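Local coordinates for protein precorrin-6Y C5,15-methyltransferase (Decarboxylating) (Geobacter metallireducens, PDB 3E05) that probably transfers methyl groups from S-adenosylmethionine to precorrin-6Y, with decarboxylation, in adenosylcobalamin biosynthesis, this chain being its C-terminal domain, at residues Lys25-Ala30 and Glu182-Val187; Gln75-Ile80 and Leu94-Ala99. All coordinates share one frame; numbering follows the deposited sequence.

Contact 1 (Lys25-Ala30 and Glu182-Val187); sequences KQEVRA and ESHNPV
The first turn of helix 26-35 meets strand 180-193 at its irregular part and just beyond, with Val28 CA 7.5 Å from Val187 CA and Lys25 CA 8.8 Å from His184 CA. The imidazole of His184 is the centrepiece. With CG beside its backbone N (chi1 -58°) and CD then carried outward by an extended chi2 (-162°), Lys25, at the N-cap position, lays CD over one face of the ring, a CH-pi contact with CD 3.6 Å from the His184 ring centroid. Glu27 comes to the ring's edge: its OE1 lies in the imidazole plane, 3.4 Å from His184 CE1, while OE2 forms salt bridges with Lys171 and with Lys35 of the third subunit. Beside them the valines mesh by both branches, Val28 CG1 against Val187 CG1 and Val28 CG2 against Val187 CG2, each pair 4.0 Å apart. Were the imidazole of His184 cut back to an alanine here, the lysine methylenes would probably lose their aromatic surface and a gap would open beside Glu27. The contact thus joins helix to strand by apolar and CH-pi packing, while the Glu27 carboxylate, its other oxygen paired with lysines, would probably draw on the polarised C-H of CE1.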
ATOM      1  N   LYS D  25       0.988   6.197  15.307  1.00 25.63           N
ATOM      2  CA  LYS D  25       2.115   6.833  14.616  1.00 26.70           C
ATOM      3  C   LYS D  25       1.640   8.096  13.918  1.00 28.49           C
ATOM      4  O   LYS D  25       0.470   8.210  13.595  1.00 24.23           O
ATOM      5  CB  LYS D  25       2.744   5.865  13.623  1.00 27.93           C
ATOM      6  CG  LYS D  25       3.251   4.565  14.282  1.00 32.94           C
ATOM      7  CD  LYS D  25       4.245   3.835  13.402  1.00 35.39           C
ATOM      8  CE  LYS D  25       4.389   2.398  13.850  1.00 42.99           C
ATOM      9  NZ  LYS D  25       5.109   2.344  15.144  1.00 48.16           N
ATOM     10  N   GLN D  26       2.566   9.023  13.678  1.00 26.28           N
ATOM     11  CA  GLN D  26       2.261  10.405  13.309  1.00 29.12           C
ATOM     12  C   GLN D  26       1.319  10.631  12.113  1.00 27.33           C
ATOM     13  O   GLN D  26       0.365  11.404  12.221  1.00 28.07           O
ATOM     14  CB  GLN D  26       3.584  11.144  13.103  1.00 34.55           C
ATOM     15  CG  GLN D  26       3.468  12.595  12.726  1.00 38.91           C
ATOM     16  CD  GLN D  26       4.617  13.012  11.850  1.00 48.66           C
ATOM     17  OE1 GLN D  26       4.446  13.231  10.659  1.00 51.50           O
ATOM     18  NE2 GLN D  26       5.809  13.084  12.429  1.00 55.20           N
ATOM     19  N   GLU D  27       1.593   9.962  10.989  1.00 21.00           N
ATOM     20  CA  GLU D  27       0.788  10.065   9.777  1.00 22.68           C
ATOM     21  C   GLU D  27      -0.657   9.625   9.985  1.00 22.96           C
ATOM     22  O   GLU D  27      -1.601  10.377   9.663  1.00 24.40           O
ATOM     23  CB  GLU D  27       1.452   9.284   8.643  1.00 24.91           C
ATOM     24  CG  GLU D  27       2.888   9.767   8.306  1.00 22.61           C
ATOM     25  CD  GLU D  27       3.981   9.190   9.207  1.00 28.53           C
ATOM     26  OE1 GLU D  27       3.721   8.332  10.096  1.00 24.54           O
ATOM     27  OE2 GLU D  27       5.131   9.626   9.029  1.00 29.10           O
ATOM     28  N   VAL D  28      -0.811   8.431  10.560  1.00 20.93           N
ATOM     29  CA  VAL D  28      -2.103   7.832  10.886  1.00 24.50           C
ATOM     30  C   VAL D  28      -2.844   8.685  11.942  1.00 24.55           C
ATOM     31  O   VAL D  28      -4.041   8.859  11.867  1.00 23.33           O
ATOM     32  CB  VAL D  28      -1.922   6.353  11.328  1.00 26.44           C
ATOM     33  CG1 VAL D  28      -3.111   5.856  12.132  1.00 34.85           C
ATOM     34  CG2 VAL D  28      -1.708   5.462  10.101  1.00 29.50           C
ATOM     35  N   ARG D  29      -2.101   9.239  12.888  1.00 23.53           N
ATOM     36  CA  ARG D  29      -2.660  10.162  13.871  0.50 21.24           C
ATOM     37  C   ARG D  29      -3.327  11.359  13.185  1.00 19.85           C
ATOM     38  O   ARG D  29      -4.426  11.709  13.520  1.00 23.61           O
ATOM     39  CB  ARG D  29      -1.562  10.645  14.822  0.50 22.63           C
ATOM     40  CG  ARG D  29      -2.064  11.289  16.107  0.50 25.11           C
ATOM     41  CD  ARG D  29      -0.882  11.859  16.894  0.50 20.85           C
ATOM     42  NE  ARG D  29       0.177  10.871  17.104  0.50 10.52           N
ATOM     43  CZ  ARG D  29       1.484  11.135  17.035  0.50 22.65           C
ATOM     44  NH1 ARG D  29       1.913  12.359  16.758  0.50 25.68           N
ATOM     45  NH2 ARG D  29       2.375  10.168  17.230  0.50 29.55           N
ATOM     46  N   ALA D  30      -2.628  11.983  12.242  1.00 23.91           N
ATOM     47  CA  ALA D  30      -3.164  13.121  11.479  1.00 26.36           C
ATOM     48  C   ALA D  30      -4.453  12.742  10.751  1.00 24.79           C
ATOM     49  O   ALA D  30      -5.450  13.444  10.866  1.00 24.05           O
ATOM     50  CB  ALA D  30      -2.137  13.644  10.495  1.00 27.35           C
ATOM     51  N   GLU D 182      10.721   1.990   4.422  1.00 24.12           N
ATOM     52  CA  GLU D 182      10.295   1.051   5.428  1.00 29.91           C
ATOM     53  C   GLU D 182       8.803   1.252   5.652  1.00 28.94           C
ATOM     54  O   GLU D 182       8.363   2.367   5.863  1.00 27.33           O
ATOM     55  CB  GLU D 182      11.072   1.268   6.727  1.00 31.45           C
ATOM     56  CG  GLU D 182      12.578   1.307   6.524  1.00 42.22           C
ATOM     57  CD  GLU D 182      13.331   1.159   7.826  1.00 55.21           C
ATOM     58  OE1 GLU D 182      13.442   0.018   8.326  1.00 56.78           O
ATOM     59  OE2 GLU D 182      13.806   2.185   8.352  1.00 64.31           O
ATOM     60  N   SER D 183       8.051   0.159   5.608  1.00 26.17           N
ATOM     61  CA  SER D 183       6.603   0.190   5.754  1.00 25.34           C
ATOM     62  C   SER D 183       6.214   0.117   7.210  1.00 29.01           C
ATOM     63  O   SER D 183       6.791  -0.639   7.995  1.00 28.22           O
ATOM     64  CB  SER D 183       5.958  -1.007   5.033  1.00 28.40           C
ATOM     65  OG  SER D 183       6.172  -0.928   3.640  1.00 37.78           O
ATOM     66  N   HIS D 184       5.226   0.924   7.566  1.00 23.45           N
ATOM     67  CA  HIS D 184       4.482   0.725   8.806  1.00 26.84           C
ATOM     68  C   HIS D 184       3.474  -0.366   8.524  1.00 30.48           C
ATOM     69  O   HIS D 184       3.124  -0.619   7.373  1.00 28.87           O
ATOM     70  CB  HIS D 184       3.699   1.985   9.171  1.00 27.28           C
ATOM     71  CG  HIS D 184       4.545   3.135   9.606  1.00 32.65           C
ATOM     72  ND1 HIS D 184       4.135   4.446   9.480  1.00 34.63           N
ATOM     73  CD2 HIS D 184       5.764   3.177  10.192  1.00 37.63           C
ATOM     74  CE1 HIS D 184       5.065   5.247   9.965  1.00 34.20           C
ATOM     75  NE2 HIS D 184       6.063   4.503  10.407  1.00 34.96           N
ATOM     76  N   ASN D 185       2.964  -0.993   9.577  1.00 25.50           N
ATOM     77  CA  ASN D 185       1.876  -1.931   9.402  1.00 28.24           C
ATOM     78  C   ASN D 185       0.592  -1.185   9.039  1.00 28.74           C
ATOM     79  O   ASN D 185       0.460  -0.004   9.377  1.00 25.50           O
ATOM     80  CB  ASN D 185       1.722  -2.774  10.664  1.00 29.53           C
ATOM     81  CG  ASN D 185       2.887  -3.731  10.857  1.00 31.32           C
ATOM     82  OD1 ASN D 185       3.677  -3.985   9.934  1.00 26.35           O
ATOM     83  ND2 ASN D 185       3.014  -4.254  12.061  1.00 35.19           N
ATOM     84  N   PRO D 186      -0.333  -1.843   8.299  1.00 24.54           N
ATOM     85  CA  PRO D 186      -1.488  -1.062   7.876  1.00 25.44           C
ATOM     86  C   PRO D 186      -2.390  -0.738   9.062  1.00 22.04           C
ATOM     87  O   PRO D 186      -2.423  -1.491  10.047  1.00 28.43           O
ATOM     88  CB  PRO D 186      -2.241  -1.980   6.911  1.00 24.92           C
ATOM     89  CG  PRO D 186      -1.454  -3.251   6.821  1.00 25.40           C
ATOM     90  CD  PRO D 186      -0.398  -3.250   7.858  1.00 25.36           C
ATOM     91  N   VAL D 187      -3.088   0.385   8.979  1.00 24.86           N
ATOM     92  CA  VAL D 187      -4.087   0.705   9.996  1.00 25.78           C
ATOM     93  C   VAL D 187      -5.428   0.946   9.327  1.00 22.81           C
ATOM     94  O   VAL D 187      -5.537   1.647   8.314  1.00 22.18           O
ATOM     95  CB  VAL D 187      -3.683   1.931  10.912  1.00 24.30           C
ATOM     96  CG1 VAL D 187      -4.718   2.158  12.022  1.00 27.48           C
ATOM     97  CG2 VAL D 187      -2.300   1.744  11.541  1.00 29.97           C
TER

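Contact 2 (Gln75-Ile80 and Leu94-Ala99)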
ATOM      1  N   GLN D  75       1.496   1.024  33.450  1.00 42.82           N
ATOM      2  CA  GLN D  75       2.699   1.482  32.746  1.00 41.76           C
ATOM      3  C   GLN D  75       2.358   2.620  31.777  1.00 43.93           C
ATOM      4  O   GLN D  75       3.109   3.603  31.660  1.00 43.74           O
ATOM      5  CB  GLN D  75       3.354   0.330  31.981  1.00 43.56           C
ATOM      6  CG  GLN D  75       4.681   0.708  31.334  1.00 45.18           C
ATOM      7  CD  GLN D  75       5.187  -0.329  30.351  1.00 48.60           C
ATOM      8  OE1 GLN D  75       4.560  -1.371  30.143  1.00 54.05           O
ATOM      9  NE2 GLN D  75       6.328  -0.043  29.736  1.00 50.15           N
ATOM     10  N   TYR D  76       1.213   2.487  31.106  1.00 41.70           N
ATOM     11  CA  TYR D  76       0.784   3.474  30.125  1.00 41.73           C
ATOM     12  C   TYR D  76       0.302   4.754  30.801  1.00 41.66           C
ATOM     13  O   TYR D  76       0.394   5.830  30.214  1.00 41.37           O
ATOM     14  CB  TYR D  76      -0.297   2.922  29.183  1.00 40.35           C
ATOM     15  CG  TYR D  76       0.058   1.641  28.425  1.00 41.60           C
ATOM     16  CD1 TYR D  76       1.372   1.167  28.356  1.00 44.28           C
ATOM     17  CD2 TYR D  76      -0.929   0.923  27.746  1.00 42.57           C
ATOM     18  CE1 TYR D  76       1.683  -0.006  27.663  1.00 46.42           C
ATOM     19  CE2 TYR D  76      -0.627  -0.247  27.045  1.00 46.24           C
ATOM     20  CZ  TYR D  76       0.680  -0.702  27.008  1.00 47.92           C
ATOM     21  OH  TYR D  76       0.998  -1.852  26.314  1.00 49.79           O
ATOM     22  N   LEU D  77      -0.204   4.631  32.030  1.00 39.89           N
ATOM     23  CA  LEU D  77      -0.625   5.793  32.817  1.00 39.34           C
ATOM     24  C   LEU D  77       0.525   6.758  33.100  1.00 40.72           C
ATOM     25  O   LEU D  77       0.346   7.987  33.040  1.00 38.87           O
ATOM     26  CB  LEU D  77      -1.276   5.366  34.127  1.00 39.60           C
ATOM     27  CG  LEU D  77      -2.642   4.692  34.090  1.00 42.39           C
ATOM     28  CD1 LEU D  77      -2.904   4.103  35.460  1.00 43.85           C
ATOM     29  CD2 LEU D  77      -3.746   5.656  33.685  1.00 42.26           C
ATOM     30  N   GLY D  78       1.699   6.191  33.390  1.00 42.32           N
ATOM     31  CA  GLY D  78       2.912   6.970  33.610  1.00 40.59           C
ATOM     32  C   GLY D  78       3.397   7.678  32.361  1.00 40.47           C
ATOM     33  O   GLY D  78       3.838   8.842  32.433  1.00 40.81           O
ATOM     34  N   PHE D  79       3.308   6.986  31.218  1.00 41.09           N
ATOM     35  CA  PHE D  79       3.595   7.581  29.901  1.00 38.55           C
ATOM     36  C   PHE D  79       2.702   8.797  29.687  1.00 34.45           C
ATOM     37  O   PHE D  79       3.189   9.876  29.340  1.00 35.52           O
ATOM     38  CB  PHE D  79       3.324   6.590  28.754  1.00 42.01           C
ATOM     39  CG  PHE D  79       4.232   5.397  28.718  1.00 43.78           C
ATOM     40  CD1 PHE D  79       5.557   5.476  29.136  1.00 45.93           C
ATOM     41  CD2 PHE D  79       3.763   4.186  28.207  1.00 42.62           C
ATOM     42  CE1 PHE D  79       6.393   4.344  29.078  1.00 46.28           C
ATOM     43  CE2 PHE D  79       4.584   3.060  28.144  1.00 43.28           C
ATOM     44  CZ  PHE D  79       5.902   3.141  28.575  1.00 43.57           C
ATOM     45  N   ILE D  80       1.400   8.619  29.917  1.00 34.62           N
ATOM     46  CA  ILE D  80       0.410   9.684  29.713  1.00 35.11           C
ATOM     47  C   ILE D  80       0.713  10.907  30.579  1.00 40.84           C
ATOM     48  O   ILE D  80       0.963  11.990  30.041  1.00 38.75           O
ATOM     49  CB  ILE D  80      -1.054   9.191  29.889  1.00 35.02           C
ATOM     50  CG1 ILE D  80      -1.368   8.109  28.846  1.00 36.79           C
ATOM     51  CG2 ILE D  80      -2.021  10.355  29.722  1.00 32.89           C
ATOM     52  CD1 ILE D  80      -2.703   7.411  29.034  1.00 30.28           C
ATOM     53  N   LEU D  94      -6.654  12.915  32.422  1.00 36.92           N
ATOM     54  CA  LEU D  94      -6.317  11.504  32.452  1.00 38.66           C
ATOM     55  C   LEU D  94      -7.236  10.793  33.427  1.00 42.80           C
ATOM     56  O   LEU D  94      -7.303  11.152  34.604  1.00 43.55           O
ATOM     57  CB  LEU D  94      -4.853  11.298  32.837  1.00 39.34           C
ATOM     58  CG  LEU D  94      -4.416   9.868  33.172  1.00 40.16           C
ATOM     59  CD1 LEU D  94      -4.654   8.897  31.996  1.00 42.89           C
ATOM     60  CD2 LEU D  94      -2.957   9.850  33.611  1.00 41.88           C
ATOM     61  N   VAL D  95      -7.945   9.789  32.921  1.00 40.11           N
ATOM     62  CA  VAL D  95      -8.907   9.023  33.709  1.00 40.57           C
ATOM     63  C   VAL D  95      -8.433   7.572  33.770  1.00 44.30           C
ATOM     64  O   VAL D  95      -8.222   6.929  32.744  1.00 40.66           O
ATOM     65  CB  VAL D  95     -10.332   9.104  33.115  1.00 40.85           C
ATOM     66  CG1 VAL D  95     -11.330   8.357  33.993  1.00 39.98           C
ATOM     67  CG2 VAL D  95     -10.767  10.559  32.927  1.00 41.35           C
ATOM     68  N   GLU D  96      -8.236   7.064  34.979  1.00 45.09           N
ATOM     69  CA  GLU D  96      -7.795   5.684  35.141  1.00 48.70           C
ATOM     70  C   GLU D  96      -9.016   4.755  35.227  1.00 48.50           C
ATOM     71  O   GLU D  96      -9.742   4.746  36.230  1.00 48.12           O
ATOM     72  CB  GLU D  96      -6.893   5.562  36.371  1.00 50.76           C
ATOM     73  CG  GLU D  96      -6.387   4.157  36.629  1.00 56.33           C
ATOM     74  CD  GLU D  96      -5.528   4.039  37.886  1.00 59.68           C
ATOM     75  OE1 GLU D  96      -5.141   5.081  38.480  1.00 59.79           O
ATOM     76  OE2 GLU D  96      -5.231   2.884  38.264  1.00 57.67           O
ATOM     77  N   ALA D  97      -9.241   3.984  34.164  1.00 49.11           N
ATOM     78  CA  ALA D  97     -10.459   3.184  34.030  1.00 49.71           C
ATOM     79  C   ALA D  97     -10.319   2.072  33.003  1.00 51.52           C
ATOM     80  O   ALA D  97      -9.485   2.149  32.099  1.00 50.37           O
ATOM     81  CB  ALA D  97     -11.641   4.082  33.660  1.00 50.22           C
ATOM     82  N   PHE D  98     -11.154   1.047  33.161  1.00 50.82           N
ATOM     83  CA  PHE D  98     -11.267  -0.059  32.218  1.00 53.78           C
ATOM     84  C   PHE D  98     -12.649   0.069  31.578  1.00 53.41           C
ATOM     85  O   PHE D  98     -13.607  -0.560  32.033  1.00 57.45           O
ATOM     86  CB  PHE D  98     -11.091  -1.396  32.968  1.00 59.62           C
ATOM     87  CG  PHE D  98     -11.102  -2.638  32.088  1.00 67.05           C
ATOM     88  CD1 PHE D  98     -10.903  -2.572  30.709  1.00 69.97           C
ATOM     89  CD2 PHE D  98     -11.277  -3.894  32.669  1.00 76.69           C
ATOM     90  CE1 PHE D  98     -10.905  -3.731  29.924  1.00 71.89           C
ATOM     91  CE2 PHE D  98     -11.280  -5.057  31.897  1.00 74.19           C
ATOM     92  CZ  PHE D  98     -11.092  -4.974  30.524  1.00 70.86           C
ATOM     93  N   ALA D  99     -12.737   0.900  30.531  1.00 47.99           N
ATOM     94  CA  ALA D  99     -14.005   1.206  29.847  1.00 46.05           C
ATOM     95  C   ALA D  99     -14.764  -0.058  29.426  1.00 42.55           C
ATOM     96  O   ALA D  99     -14.132  -1.028  28.994  1.00 43.99           O
ATOM     97  CB  ALA D  99     -13.750   2.102  28.646  1.00 43.18           C
TER
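Ile80, one of the two helix residues that pack on Leu94, is held in its helical turn by the backbone bond from Ile80 N to Tyr76 O, 3.0 Å long; across the interface itself the meeting is of carbon with carbon. Helix 75-80 runs almost antiparallel to strand 94-96, at 167°, with their axes 10.0 Å apart at closest approach. This is the helix-on-strand packing of a beta-alpha-beta crossover, running from strand 66-71 through helix 74-86 to strand 92-96. Leu94 reaches from the strand toward the helix, and its CG, anti to the backbone nitrogen (chi1 169°), carries both methyls there. Leu94 CD1 fits between the two helix side chains, 3.8 Å from Leu77 CD2 and equally 3.8 Å from Ile80 CG2, with the CD1 methyl of Ile80 also touching it. The other methyl, CD2, lies against Ile80 CG2 and the carbonyl oxygen of Leu77. Leu77 divides its branches: CD2 turns to Leu94, whereas Leu77 CD1 sits over the flat of the Glu96 carboxylate, 3.6 Å from Glu96 CD and almost evenly placed between the two oxygens. The extended chain of Glu96 brings the carboxylate alongside Leu77, and chi3 (-11°) turns its flat side to the methyl. Aliphatic packing by two buried residues therefore seats the helix on the strand, while at the exposed margin the charged group lends its carbon and one flat face.

In the fold
Both contacts dock a helix against the same seven-stranded mixed sheet, whose strand order, 3-2-1-4-5-7-6, is that of class I S-adenosylmethionine-dependent methyltransferases. The centres of contacts 1 and 2 lie about 23 Å apart, and the nearest atoms of contacts 1 and 2 are about 12 Å apart. Contact 2 is local, closing one beta-alpha-beta unit at strand 92-96, outermost in this chain. Contact 1 spans most of the chain: residues 25-30 precede contact 2 and residues 182-187 follow it, tying the first helix to antiparallel strand 180-193, next to the opposite edge strand, 161-173. No other chain of the assembly touches contact 2, whereas contact 1 borders two neighbouring subunits, so one belongs to the methyltransferase core alone and the other lies where that core meets its neighbours.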